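Local coordinates for putative iron binding protein (Bordetella pertussis Tohama I, PDB 2OWT) that binds ferric iron and probably serves as the periplasmic solute-binding component of a bacterial iron-uptake system, at residues L102-R107 with T235-S240; V108-K113 with G194-Y199. All blocks are in the same frame, centred on the assembly; numbering follows the deposited sequence.

Contact 1. Residues L102-R107 with T235-S240; sequences LSLRDR and THVNIS. With CO3 (carbonate ion), chain C.
A classic beta bulge and an antiparallel pairing join Leu102-Arg107 of strand 100-112 to Thr235-Ser240, which leads into strand 237-245, beneath the iron site of this periplasmic-binding-protein fold. At the bulge Leu102 and Ser103 both face Ser240: Leu102 N donates to Ser240 O over 2.8 Å and nearly straight, at 175°, whereas Ser103 N reaches the same oxygen only weakly. Ser240 N donates back to Ser103 O. Two further bonds, between the backbone N and O atoms of Arg105 and Asn238, carry the pairing onward, and Arg107 N then closes on His236 O. The two serine hydroxyls meet on one face of the sheet, Ser103 OG lying 2.7 Å from Ser240 OG, and Glu276 also binds Ser103 OG. On that face Arg105 turns its CG between its backbone N and carbonyl carbon (chi1 38°) and bends twice more, so that CG rests 3.3 Å from Asn238 O and CD passes 3.6 Å from Ile239 C. The guanidinium is thereby lifted to the carbonate, whose O2 lies at its edge, 2.9 Å from Arg105 NH2 along a 165° bond; a salt bridge from NH1 to Glu276 gives it a second anchor. Asn238 OD1 accepts from Ile239 N at 2.7 Å, while its ND2 is held by Asp63. Across the other face Leu104 CD2 spans Val237 CG2 and Ile239 CG2, at 4.1 Å from the former. Helix 64-72 packs against Ile239, helix 264-272 covers Leu102 and Ser103, and helix 142-170 lies on Arg107, His236 and Asn238.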
loop_
_atom_site.group_PDB
_atom_site.type_symbol
_atom_site.label_atom_id
_atom_site.label_comp_id
_atom_site.label_asym_id
_atom_site.label_seq_id
_atom_site.Cartn_x
_atom_site.Cartn_y
_atom_site.Cartn_z
ATOM N N LEU A 102 -4.382 7.628 5.326
ATOM C CA LEU A 102 -4.031 8.910 4.696
ATOM C C LEU A 102 -4.224 8.889 3.180
ATOM O O LEU A 102 -4.512 9.925 2.571
ATOM C CB LEU A 102 -2.608 9.342 5.057
ATOM C CG LEU A 102 -2.298 9.518 6.557
ATOM C CD1 LEU A 102 -0.807 9.675 6.767
ATOM C CD2 LEU A 102 -3.066 10.683 7.189
ATOM N N SER A 103 -4.070 7.703 2.589
ATOM C CA SER A 103 -4.293 7.486 1.158
ATOM C C SER A 103 -4.792 6.060 0.920
ATOM O O SER A 103 -4.668 5.197 1.803
ATOM C CB SER A 103 -2.998 7.724 0.365
ATOM O OG SER A 103 -1.989 6.793 0.726
ATOM N N LEU A 104 -5.368 5.826 -0.260
ATOM C CA LEU A 104 -5.782 4.486 -0.676
ATOM C C LEU A 104 -4.984 4.007 -1.900
ATOM O O LEU A 104 -4.460 4.813 -2.675
ATOM C CB LEU A 104 -7.281 4.451 -0.993
ATOM C CG LEU A 104 -8.335 4.475 0.116
ATOM C CD1 LEU A 104 -9.574 5.251 -0.349
ATOM C CD2 LEU A 104 -8.720 3.047 0.530
ATOM N N ARG A 105 -4.928 2.693 -2.074
ATOM C CA ARG A 105 -4.210 2.064 -3.175
ATOM C C ARG A 105 -4.873 0.730 -3.475
ATOM O O ARG A 105 -5.462 0.121 -2.590
ATOM C CB ARG A 105 -2.747 1.807 -2.796
ATOM C CG ARG A 105 -2.552 1.357 -1.347
ATOM C CD ARG A 105 -1.710 2.377 -0.581
ATOM N NE ARG A 105 -0.388 1.787 -0.506
ATOM C CZ ARG A 105 0.755 2.412 -0.698
ATOM N NH1 ARG A 105 0.809 3.705 -0.966
ATOM N NH2 ARG A 105 1.860 1.699 -0.621
ATOM N N ASP A 106 -4.762 0.270 -4.714
ATOM C CA ASP A 106 -5.320 -1.029 -5.095
ATOM C C ASP A 106 -4.234 -1.935 -5.681
ATOM O O ASP A 106 -3.316 -1.463 -6.353
ATOM C CB ASP A 106 -6.531 -0.874 -6.042
ATOM C CG ASP A 106 -6.225 -0.036 -7.289
ATOM O OD1 ASP A 106 -5.250 0.747 -7.305
ATOM O OD2 ASP A 106 -6.976 -0.146 -8.273
ATOM N N ARG A 107 -4.325 -3.228 -5.384
ATOM C CA ARG A 107 -3.419 -4.211 -5.952
ATOM C C ARG A 107 -4.086 -4.797 -7.179
ATOM O O ARG A 107 -5.123 -5.451 -7.083
ATOM C CB ARG A 107 -3.066 -5.297 -4.928
ATOM C CG ARG A 107 -1.797 -6.073 -5.254
ATOM C CD ARG A 107 -1.071 -6.496 -3.999
ATOM N NE ARG A 107 0.267 -7.017 -4.271
ATOM C CZ ARG A 107 1.321 -6.274 -4.617
ATOM N NH1 ARG A 107 1.204 -4.949 -4.765
ATOM N NH2 ARG A 107 2.501 -6.856 -4.821
ATOM N N THR A 235 -12.331 -4.811 -6.183
ATOM C CA THR A 235 -10.877 -4.783 -6.259
ATOM C C THR A 235 -10.283 -4.623 -4.871
ATOM O O THR A 235 -10.789 -3.849 -4.057
ATOM C CB THR A 235 -10.381 -3.660 -7.208
ATOM O OG1 THR A 235 -10.782 -3.971 -8.542
ATOM C CG2 THR A 235 -8.855 -3.525 -7.180
ATOM N N HIS A 236 -9.218 -5.368 -4.593
ATOM C CA HIS A 236 -8.566 -5.283 -3.286
ATOM C C HIS A 236 -7.879 -3.921 -3.133
ATOM O O HIS A 236 -7.146 -3.473 -4.029
ATOM C CB HIS A 236 -7.579 -6.428 -3.100
ATOM C CG HIS A 236 -6.688 -6.267 -1.913
ATOM N ND1 HIS A 236 -5.382 -5.847 -2.019
ATOM C CD2 HIS A 236 -6.921 -6.447 -0.594
ATOM C CE1 HIS A 236 -4.846 -5.781 -0.814
ATOM N NE2 HIS A 236 -5.758 -6.148 0.066
ATOM N N VAL A 237 -8.162 -3.250 -2.020
ATOM C CA VAL A 237 -7.572 -1.944 -1.719
ATOM C C VAL A 237 -6.894 -2.008 -0.362
ATOM O O VAL A 237 -7.380 -2.687 0.564
ATOM C CB VAL A 237 -8.605 -0.756 -1.762
ATOM C CG1 VAL A 237 -9.364 -0.716 -3.100
ATOM C CG2 VAL A 237 -9.575 -0.815 -0.591
ATOM N N ASN A 238 -5.752 -1.332 -0.268
ATOM C CA ASN A 238 -5.024 -1.187 0.983
ATOM C C ASN A 238 -4.808 0.312 1.231
ATOM O O ASN A 238 -5.307 1.149 0.460
ATOM C CB ASN A 238 -3.709 -1.982 0.936
ATOM C CG ASN A 238 -3.223 -2.433 2.325
ATOM O OD1 ASN A 238 -3.498 -1.791 3.338
ATOM N ND2 ASN A 238 -2.466 -3.522 2.358
ATOM N N ILE A 239 -4.100 0.658 2.306
ATOM C CA ILE A 239 -3.928 2.066 2.682
ATOM C C ILE A 239 -2.475 2.428 2.948
ATOM O O ILE A 239 -1.629 1.561 3.139
ATOM C CB ILE A 239 -4.750 2.429 3.975
ATOM C CG1 ILE A 239 -4.203 1.681 5.202
ATOM C CG2 ILE A 239 -6.277 2.182 3.773
ATOM C CD1 ILE A 239 -4.768 2.144 6.524
ATOM N N SER A 240 -2.191 3.724 2.931
ATOM C CA SER A 240 -1.085 4.233 3.698
ATOM C C SER A 240 -1.787 4.801 4.928
ATOM O O SER A 240 -2.897 5.342 4.821
ATOM C CB SER A 240 -0.263 5.272 2.926
ATOM O OG SER A 240 -0.721 6.602 3.129
HETATM C C CO3 C . 5.408 3.271 -0.902
HETATM O O1 CO3 C . 6.312 2.377 -1.147
HETATM O O2 CO3 C . 4.250 3.140 -1.459
HETATM O O3 CO3 C . 5.643 4.274 -0.113
#

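Contact 2. Residues V108-K113 with G194-Y199; sequences VLYVEK and GLANAY. With FE (Fe (III) ion), chain B.
Tyr110 lays its ring over Ala196, and this is where the contact is tight: Ala196 CB stands 3.6 Å from the centroid of the Tyr110 ring, 23° off the normal, a CH-pi contact displaced toward the hydroxyl end. With CG anti to the carbonyl carbon (chi1 -74°), the ring reaches along the partner strand until Tyr110 OH donates to Asn197 O at 2.6 Å, arriving from above the carbonyl plane. Beside it Val108 CG2 packs 3.6 Å from Ala198 CB. The backbones form an antiparallel pair of strands strongly twisted against each other, their short axes 120° apart; Val108 with Ala196 and Tyr110 with Gly194 are the hydrogen-bonded pairs. Tyr110 N to Gly194 O is short at 2.8 Å, but the return bond from Gly194 N to Tyr110 O is longer, 3.2 Å, and more bent. Val111, Glu112 and Lys113 make no contact with Gly194-Tyr199, although pairing carries on outside it from Glu112 to Asp192; Lys113 is exposed to solvent. At the opposite end of Gly194-Tyr199 the strand passes into helix 198-205, placing Tyr199 OH 1.9 Å from the iron(III) ion, which lies near the Tyr199 ring plane; Tyr143 and Tyr200 also bind the metal, and Asn197 ND2 donates weakly to Tyr199 OH.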
loop_
_atom_site.group_PDB
_atom_site.type_symbol
_atom_site.label_atom_id
_atom_site.label_comp_id
_atom_site.label_asym_id
_atom_site.label_seq_id
_atom_site.Cartn_x
_atom_site.Cartn_y
_atom_site.Cartn_z
ATOM N N VAL A 108 -3.482 -4.548 -8.336
ATOM C CA VAL A 108 -4.125 -4.808 -9.627
ATOM C C VAL A 108 -3.252 -5.719 -10.488
ATOM O O VAL A 108 -2.172 -6.136 -10.064
ATOM C CB VAL A 108 -4.404 -3.475 -10.386
ATOM C CG1 VAL A 108 -5.344 -2.596 -9.609
ATOM C CG2 VAL A 108 -3.101 -2.715 -10.646
ATOM N N LEU A 109 -3.705 -6.006 -11.705
ATOM C CA LEU A 109 -2.936 -6.824 -12.642
ATOM C C LEU A 109 -2.225 -5.949 -13.678
ATOM O O LEU A 109 -2.858 -5.155 -14.378
ATOM C CB LEU A 109 -3.841 -7.853 -13.323
ATOM C CG LEU A 109 -3.242 -9.052 -14.058
ATOM C CD1 LEU A 109 -2.750 -10.131 -13.090
ATOM C CD2 LEU A 109 -4.287 -9.640 -14.999
ATOM N N TYR A 110 -0.902 -6.076 -13.737
ATOM C CA TYR A 110 -0.109 -5.457 -14.798
ATOM C C TYR A 110 -0.259 -6.367 -15.996
ATOM O O TYR A 110 -0.130 -7.585 -15.868
ATOM C CB TYR A 110 1.365 -5.354 -14.399
ATOM C CG TYR A 110 1.692 -4.286 -13.361
ATOM C CD1 TYR A 110 0.687 -3.670 -12.598
ATOM C CD2 TYR A 110 3.021 -3.918 -13.121
ATOM C CE1 TYR A 110 1.000 -2.695 -11.629
ATOM C CE2 TYR A 110 3.353 -2.959 -12.163
ATOM C CZ TYR A 110 2.340 -2.351 -11.417
ATOM O OH TYR A 110 2.679 -1.410 -10.475
ATOM N N VAL A 111 -0.594 -5.796 -17.145
ATOM C CA VAL A 111 -0.801 -6.606 -18.340
ATOM C C VAL A 111 -0.042 -6.031 -19.522
ATOM O O VAL A 111 -0.056 -4.831 -19.742
ATOM C CB VAL A 111 -2.300 -6.736 -18.708
ATOM C CG1 VAL A 111 -2.460 -7.695 -19.874
ATOM C CG2 VAL A 111 -3.125 -7.210 -17.498
ATOM N N GLU A 112 0.629 -6.900 -20.267
ATOM C CA GLU A 112 1.249 -6.519 -21.519
ATOM C C GLU A 112 0.176 -5.810 -22.328
ATOM O O GLU A 112 -0.921 -6.347 -22.510
ATOM C CB GLU A 112 1.778 -7.763 -22.243
ATOM C CG GLU A 112 2.892 -7.510 -23.252
ATOM C CD GLU A 112 2.385 -6.918 -24.549
ATOM O OE1 GLU A 112 1.334 -7.370 -25.060
ATOM O OE2 GLU A 112 3.036 -5.985 -25.059
ATOM N N LYS A 113 0.491 -4.599 -22.788
ATOM C CA LYS A 113 -0.507 -3.713 -23.413
ATOM C C LYS A 113 -1.360 -4.289 -24.550
ATOM O O LYS A 113 -2.490 -3.835 -24.745
ATOM C CB LYS A 113 0.104 -2.369 -23.832
ATOM C CG LYS A 113 1.270 -2.462 -24.791
ATOM C CD LYS A 113 1.812 -1.071 -25.094
ATOM C CE LYS A 113 2.998 -1.123 -26.054
ATOM N NZ LYS A 113 2.887 -2.253 -27.032
ATOM N N GLY A 194 1.115 -9.805 -13.968
ATOM C CA GLY A 194 1.626 -9.879 -12.593
ATOM C C GLY A 194 0.826 -9.008 -11.653
ATOM O O GLY A 194 0.195 -8.055 -12.099
ATOM N N LEU A 195 0.837 -9.346 -10.359
ATOM C CA LEU A 195 0.145 -8.547 -9.324
ATOM C C LEU A 195 1.011 -7.420 -8.798
ATOM O O LEU A 195 2.170 -7.639 -8.463
ATOM C CB LEU A 195 -0.276 -9.424 -8.140
ATOM C CG LEU A 195 -1.573 -10.223 -8.199
ATOM C CD1 LEU A 195 -1.681 -10.984 -6.900
ATOM C CD2 LEU A 195 -2.808 -9.340 -8.425
ATOM N N ALA A 196 0.454 -6.215 -8.728
ATOM C CA ALA A 196 1.194 -5.057 -8.210
ATOM C C ALA A 196 0.302 -3.825 -8.046
ATOM O O ALA A 196 -0.808 -3.796 -8.563
ATOM C CB ALA A 196 2.397 -4.744 -9.091
ATOM N N ASN A 197 0.794 -2.815 -7.326
ATOM C CA ASN A 197 0.003 -1.625 -7.003
ATOM C C ASN A 197 -0.077 -0.654 -8.181
ATOM O O ASN A 197 0.936 -0.348 -8.826
ATOM C CB ASN A 197 0.553 -0.929 -5.741
ATOM C CG ASN A 197 0.246 -1.705 -4.437
ATOM O OD1 ASN A 197 -0.566 -2.621 -4.412
ATOM N ND2 ASN A 197 0.910 -1.330 -3.365
ATOM N N ALA A 198 -1.282 -0.173 -8.461
ATOM C CA ALA A 198 -1.519 0.645 -9.659
ATOM C C ALA A 198 -0.841 2.004 -9.595
ATOM O O ALA A 198 -0.489 2.556 -10.637
ATOM C CB ALA A 198 -3.015 0.812 -9.946
ATOM N N TYR A 199 -0.642 2.540 -8.390
ATOM C CA TYR A 199 -0.007 3.856 -8.272
ATOM C C TYR A 199 1.409 3.893 -8.873
ATOM O O TYR A 199 1.827 4.933 -9.369
ATOM C CB TYR A 199 -0.054 4.409 -6.832
ATOM C CG TYR A 199 0.688 3.608 -5.796
ATOM C CD1 TYR A 199 2.053 3.798 -5.586
ATOM C CD2 TYR A 199 0.020 2.688 -4.994
ATOM C CE1 TYR A 199 2.738 3.060 -4.629
ATOM C CE2 TYR A 199 0.698 1.943 -4.045
ATOM C CZ TYR A 199 2.052 2.135 -3.862
ATOM O OH TYR A 199 2.731 1.397 -2.919
HETATM FE FE FE B . 4.460 1.376 -2.178
#

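From the N terminus, strand 100-112 first supplies Leu102-Arg107 to contact 1 and, without a break, Val108-Lys113 to contact 2. Contact 2 closes first: 80 residues, including helices 142-170 and 180-187, intervene before Gly194-Tyr199 returns. Contact 1 closes later, after 127 residues, so the inner loop lies wholly within the outer one and the two do not cross. One long strand thus ties strand 237-245 and strand 193-197 into the same sheet. The contacts meet directly at Asp106 O and Ala198 N, 3.2 Å apart, a probable hydrogen bond. Near the iron, Arg105 of contact 1 lies beside the metal-bound Tyr199 of contact 2.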